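Local atomic coordinates of inactive poly [ADP-ribose] polymerase RCD1 (Arabidopsis thaliana, PDB entry 5NGO), a protein that is a catalytically inactive PARP-family protein that probably acts in cell-death and immune responses and is bound by a downy mildew effector. Residues A[14-19]-A[121-126]. Residues are numbered along the deposited sequence; the frame is centred on the assembly and turned at random.
Sequences KMFAVG and RYMVLC
Phe16 and Met15, neighbours on helix 9-19, meet Met123 and Leu125 of strand 121-129 in two separate apolar touches. Phe16 has its CG anti to the backbone N (chi1 -171°), which carries the ring out from the helix to Met123. Its CE1 lies 4.0 Å from CE of Met123, and that methyl arrives at the rim of the ring, near the ring plane, instead of over a face. Bends at chi2 (96°) and chi3 (93°) of Met123 turn its terminal methyl, rather than the sulfur, to the ring edge. Beside this pair, CE of Met15 reaches CD2 of Leu125 at 3.9 Å, a methyl-to-methyl touch between side chains set at about a right angle. The two backbones stay well apart, with the nearest alpha carbons, CA of Phe16 and CA of Leu125, separated by 9.3 Å; the gap is bridged by side chains alone. Met123 and Leu125 alternate with Tyr122 and Val124, and therefore both point to the face of the sheet that meets helix 9-19, while Tyr122 on the other side meets helix 71-74. Trp66, on the adjacent strand 62-68, meets the Phe16 ring edge-to-face and also touches Met123 and Leu125, while the ring of Phe182, on strand 174-182, meets that of Phe16 with the planes at about 55°. The arrangement is an N-terminal helix packed by a small hydrophobic core against an inner strand of the mixed beta-sheet in a PARP-type ADP-ribosyltransferase fold.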
loop_
_atom_site.group_PDB
_atom_site.type_symbol
_atom_site.label_atom_id
_atom_site.label_comp_id
_atom_site.label_asym_id
_atom_site.label_seq_id
_atom_site.Cartn_x
_atom_site.Cartn_y
_atom_site.Cartn_z
ATOM N N LYS A 14 9.510 -7.662 -11.183
ATOM C CA LYS A 14 8.861 -8.924 -11.531
ATOM C C LYS A 14 7.461 -9.062 -10.928
ATOM O O LYS A 14 6.532 -9.455 -11.629
ATOM C CB LYS A 14 9.742 -10.114 -11.130
ATOM C CG LYS A 14 10.753 -10.444 -12.223
ATOM C CD LYS A 14 12.147 -10.886 -11.749
ATOM C CE LYS A 14 13.208 -10.473 -12.773
ATOM N NZ LYS A 14 14.332 -11.444 -12.891
ATOM N N MET A 15 7.318 -8.739 -9.647
ATOM C CA MET A 15 5.996 -8.665 -8.994
ATOM C C MET A 15 5.010 -7.791 -9.772
ATOM O O MET A 15 3.855 -8.169 -9.955
ATOM C CB MET A 15 6.109 -8.115 -7.566
ATOM C CG MET A 15 6.008 -9.165 -6.463
ATOM S SD MET A 15 5.797 -8.379 -4.847
ATOM C CE MET A 15 7.470 -7.879 -4.491
ATOM N N PHE A 16 5.463 -6.619 -10.196
ATOM C CA PHE A 16 4.618 -5.680 -10.931
ATOM C C PHE A 16 4.279 -6.185 -12.341
ATOM O O PHE A 16 3.148 -6.008 -12.808
ATOM C CB PHE A 16 5.288 -4.307 -11.017
ATOM C CG PHE A 16 4.393 -3.238 -11.571
ATOM C CD1 PHE A 16 3.534 -2.545 -10.737
ATOM C CD2 PHE A 16 4.407 -2.928 -12.928
ATOM C CE1 PHE A 16 2.698 -1.558 -11.242
ATOM C CE2 PHE A 16 3.559 -1.947 -13.431
ATOM C CZ PHE A 16 2.708 -1.263 -12.585
ATOM N N ALA A 17 5.255 -6.803 -13.009
ATOM C CA ALA A 17 5.057 -7.322 -14.374
ATOM C C ALA A 17 4.064 -8.488 -14.413
ATOM O O ALA A 17 3.131 -8.470 -15.217
ATOM C CB ALA A 17 6.388 -7.738 -14.997
ATOM N N VAL A 18 4.249 -9.480 -13.525
ATOM C CA VAL A 18 3.342 -10.628 -13.477
ATOM C C VAL A 18 1.955 -10.149 -13.023
ATOM O O VAL A 18 0.944 -10.567 -13.583
ATOM C CB VAL A 18 3.847 -11.770 -12.558
ATOM C CG1 VAL A 18 5.206 -12.289 -13.010
ATOM C CG2 VAL A 18 3.836 -11.349 -11.103
ATOM N N GLY A 19 1.921 -9.246 -12.047
ATOM C CA GLY A 19 0.675 -8.728 -11.499
ATOM C C GLY A 19 -0.128 -7.795 -12.365
ATOM O O GLY A 19 -1.272 -7.541 -12.035
ATOM N N ARG A 121 3.095 6.902 -15.049
ATOM C CA ARG A 121 2.296 6.605 -13.867
ATOM C C ARG A 121 3.189 6.065 -12.761
ATOM O O ARG A 121 4.293 5.589 -13.031
ATOM C CB ARG A 121 1.239 5.563 -14.219
ATOM C CG ARG A 121 0.218 6.031 -15.230
ATOM C CD ARG A 121 -0.627 4.850 -15.681
ATOM N NE ARG A 121 -1.542 5.209 -16.763
ATOM C CZ ARG A 121 -2.830 5.525 -16.627
ATOM N NH1 ARG A 121 -3.436 5.545 -15.432
ATOM N NH2 ARG A 121 -3.524 5.826 -17.715
ATOM N N TYR A 122 2.703 6.148 -11.528
ATOM C CA TYR A 122 3.502 5.857 -10.340
ATOM C C TYR A 122 2.708 5.048 -9.344
ATOM O O TYR A 122 1.633 5.459 -8.915
ATOM C CB TYR A 122 3.954 7.143 -9.656
ATOM C CG TYR A 122 4.731 8.086 -10.532
ATOM C CD1 TYR A 122 4.090 8.994 -11.349
ATOM C CD2 TYR A 122 6.131 8.059 -10.548
ATOM C CE1 TYR A 122 4.807 9.866 -12.161
ATOM C CE2 TYR A 122 6.876 8.934 -11.336
ATOM C CZ TYR A 122 6.203 9.836 -12.159
ATOM O OH TYR A 122 6.892 10.721 -12.958
ATOM N N MET A 123 3.258 3.905 -8.954
ATOM C CA MET A 123 2.662 3.024 -7.956
ATOM C C MET A 123 3.724 2.739 -6.879
ATOM O O MET A 123 4.876 2.416 -7.218
ATOM C CB MET A 123 2.270 1.721 -8.646
ATOM C CG MET A 123 1.540 0.720 -7.745
ATOM S SD MET A 123 -0.225 0.764 -7.858
ATOM C CE MET A 123 -0.454 -0.493 -9.097
ATOM N N VAL A 124 3.324 2.837 -5.609
ATOM C CA VAL A 124 4.261 2.632 -4.505
ATOM C C VAL A 124 4.056 1.231 -3.918
ATOM O O VAL A 124 2.919 0.844 -3.643
ATOM C CB VAL A 124 4.060 3.701 -3.406
ATOM C CG1 VAL A 124 4.971 3.467 -2.221
ATOM C CG2 VAL A 124 4.313 5.084 -3.959
ATOM N N LEU A 125 5.135 0.474 -3.750
ATOM C CA LEU A 125 5.085 -0.789 -3.016
ATOM C C LEU A 125 5.352 -0.492 -1.534
ATOM O O LEU A 125 6.389 0.077 -1.192
ATOM C CB LEU A 125 6.092 -1.821 -3.517
ATOM C CG LEU A 125 5.980 -3.216 -2.892
ATOM C CD1 LEU A 125 4.683 -3.850 -3.301
ATOM C CD2 LEU A 125 7.086 -4.141 -3.337
ATOM N N CYS A 126 4.413 -0.903 -0.684
ATOM C CA CYS A 126 4.492 -0.684 0.762
ATOM C C CYS A 126 4.579 -1.985 1.550
ATOM O O CYS A 126 4.084 -3.023 1.105
ATOM C CB CYS A 126 3.242 0.019 1.243
ATOM S SG CYS A 126 2.947 1.630 0.536
#